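Local coordinates for L-Ala-D/L-Glu epimerase, a muconate lactonizing enzyme (Klebsiella pneumoniae subsp. pneumoniae MGH 78578, PDB 3FCP), which belongs to the muconate lactonizing enzyme branch of the enolase superfamily, pairing an N-terminal capping domain with a magnesium-binding barrel domain, at residues L123-L128 against S313-S318. Residues are numbered along the deposited sequence; the frame is centred on the assembly and turned at random.
Sequences LPVSAL and SLHAWS
Pro124, at the N-cap position of the short helix 125-128, sets its CB 3.9 Å from CE1 of the His315 imidazole. Val125 follows and lies over one face of that ring, its CB 3.6 Å from His315 CG and closer to the rim than to the middle. Val125 CB is 3.9 Å from the ring centroid, 22° off the normal, a CH-pi contact. The two side chains cross at about a right angle, and CG1 of Val125 rests on His315 CB. At Ser126 the backbone N comes to 3.1 Å from His315 ND1, while Ser126 CB reaches the ring edge in plane and also meets Ser318 OG at 3.4 Å. The Ser318 hydroxyl, OG, turns back to donate a hydrogen bond to His315 O, 2.7 Å away, from above the carbonyl plane. Ser126 OG instead hydrogen-bonds Gln354 OE1. His315 CG sits anti to its carbonyl carbon (chi1 -84°), sending the ring out from helix 307-317. A buried histidine thus links this helix of the barrel domain to the start of helix 125-128, in the N-terminal family region; its NE2-H donates a hydrogen bond to Leu358 O, which places a hydrogen on NE2 and would help fix the ring's rotation.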
loop_
_atom_site.group_PDB
_atom_site.type_symbol
_atom_site.label_atom_id
_atom_site.label_comp_id
_atom_site.label_asym_id
_atom_site.label_seq_id
_atom_site.Cartn_x
_atom_site.Cartn_y
_atom_site.Cartn_z
ATOM N N LEU A 123 36.313 -15.402 -32.128
ATOM C CA LEU A 123 34.950 -15.741 -31.735
ATOM C C LEU A 123 33.949 -14.640 -32.047
ATOM O O LEU A 123 34.282 -13.457 -32.011
ATOM C CB LEU A 123 34.902 -16.031 -30.231
ATOM C CG LEU A 123 35.607 -17.293 -29.729
ATOM C CD1 LEU A 123 35.664 -17.282 -28.209
ATOM C CD2 LEU A 123 34.859 -18.529 -30.231
ATOM N N PRO A 124 32.704 -15.020 -32.379
ATOM C CA PRO A 124 31.689 -14.009 -32.677
ATOM C C PRO A 124 31.284 -13.353 -31.355
ATOM O O PRO A 124 31.437 -13.955 -30.291
ATOM C CB PRO A 124 30.555 -14.827 -33.301
ATOM C CG PRO A 124 30.699 -16.174 -32.642
ATOM C CD PRO A 124 32.195 -16.379 -32.646
ATOM N N VAL A 125 30.772 -12.127 -31.420
ATOM C CA VAL A 125 30.360 -11.416 -30.214
ATOM C C VAL A 125 29.374 -12.230 -29.377
ATOM O O VAL A 125 29.446 -12.225 -28.146
ATOM C CB VAL A 125 29.735 -10.051 -30.572
ATOM C CG1 VAL A 125 29.190 -9.369 -29.313
ATOM C CG2 VAL A 125 30.776 -9.178 -31.257
ATOM N N SER A 126 28.457 -12.936 -30.040
ATOM C CA SER A 126 27.471 -13.753 -29.328
ATOM C C SER A 126 28.161 -14.747 -28.383
ATOM O O SER A 126 27.679 -15.011 -27.276
ATOM C CB SER A 126 26.582 -14.511 -30.330
ATOM O OG SER A 126 27.351 -15.355 -31.174
ATOM N N ALA A 127 29.289 -15.297 -28.827
ATOM C CA ALA A 127 30.052 -16.246 -28.020
ATOM C C ALA A 127 30.678 -15.535 -26.822
ATOM O O ALA A 127 30.754 -16.096 -25.730
ATOM C CB ALA A 127 31.150 -16.909 -28.869
ATOM N N LEU A 128 31.139 -14.306 -27.032
ATOM C CA LEU A 128 31.727 -13.534 -25.943
ATOM C C LEU A 128 30.622 -13.212 -24.929
ATOM O O LEU A 128 30.893 -12.969 -23.760
ATOM C CB LEU A 128 32.330 -12.220 -26.456
ATOM C CG LEU A 128 33.446 -12.218 -27.507
ATOM C CD1 LEU A 128 34.035 -10.814 -27.595
ATOM C CD2 LEU A 128 34.530 -13.215 -27.151
ATOM N N SER A 313 23.273 -5.624 -32.185
ATOM C CA SER A 313 22.084 -5.924 -31.394
ATOM C C SER A 313 21.736 -7.403 -31.494
ATOM O O SER A 313 21.421 -8.036 -30.490
ATOM C CB SER A 313 20.884 -5.109 -31.878
ATOM O OG SER A 313 21.177 -3.730 -31.900
ATOM N N LEU A 314 21.782 -7.952 -32.707
ATOM C CA LEU A 314 21.454 -9.365 -32.907
ATOM C C LEU A 314 22.358 -10.310 -32.110
ATOM O O LEU A 314 21.898 -11.329 -31.617
ATOM C CB LEU A 314 21.513 -9.757 -34.393
ATOM C CG LEU A 314 20.367 -9.547 -35.402
ATOM C CD1 LEU A 314 19.013 -9.919 -34.794
ATOM C CD2 LEU A 314 20.351 -8.136 -35.862
ATOM N N HIS A 315 23.640 -9.986 -31.983
ATOM C CA HIS A 315 24.532 -10.856 -31.218
ATOM C C HIS A 315 24.042 -10.963 -29.773
ATOM O O HIS A 315 24.099 -12.036 -29.172
ATOM C CB HIS A 315 25.965 -10.328 -31.259
ATOM C CG HIS A 315 26.723 -10.747 -32.481
ATOM N ND1 HIS A 315 27.152 -12.042 -32.684
ATOM C CD2 HIS A 315 27.106 -10.050 -33.577
ATOM C CE1 HIS A 315 27.765 -12.124 -33.850
ATOM N NE2 HIS A 315 27.752 -10.929 -34.412
ATOM N N ALA A 316 23.562 -9.844 -29.230
ATOM C CA ALA A 316 23.032 -9.806 -27.869
ATOM C C ALA A 316 21.689 -10.539 -27.803
ATOM O O ALA A 316 21.464 -11.363 -26.913
ATOM C CB ALA A 316 22.865 -8.352 -27.409
ATOM N N TRP A 317 20.804 -10.251 -28.755
ATOM C CA TRP A 317 19.485 -10.886 -28.793
ATOM C C TRP A 317 19.575 -12.411 -28.895
ATOM O O TRP A 317 18.730 -13.128 -28.353
ATOM C CB TRP A 317 18.664 -10.370 -29.984
ATOM C CG TRP A 317 18.364 -8.880 -30.026
ATOM C CD1 TRP A 317 17.878 -8.180 -31.103
ATOM C CD2 TRP A 317 18.553 -7.914 -28.978
ATOM N NE1 TRP A 317 17.756 -6.850 -30.792
ATOM C CE2 TRP A 317 18.166 -6.656 -29.497
ATOM C CE3 TRP A 317 19.015 -7.989 -27.653
ATOM C CZ2 TRP A 317 18.230 -5.477 -28.739
ATOM C CZ3 TRP A 317 19.081 -6.818 -26.899
ATOM C CH2 TRP A 317 18.690 -5.576 -27.446
ATOM N N SER A 318 20.602 -12.902 -29.586
ATOM C CA SER A 318 20.788 -14.341 -29.780
ATOM C C SER A 318 21.012 -15.113 -28.491
ATOM O O SER A 318 20.744 -16.312 -28.418
ATOM C CB SER A 318 21.976 -14.608 -30.713
ATOM O OG SER A 318 23.214 -14.443 -30.036
#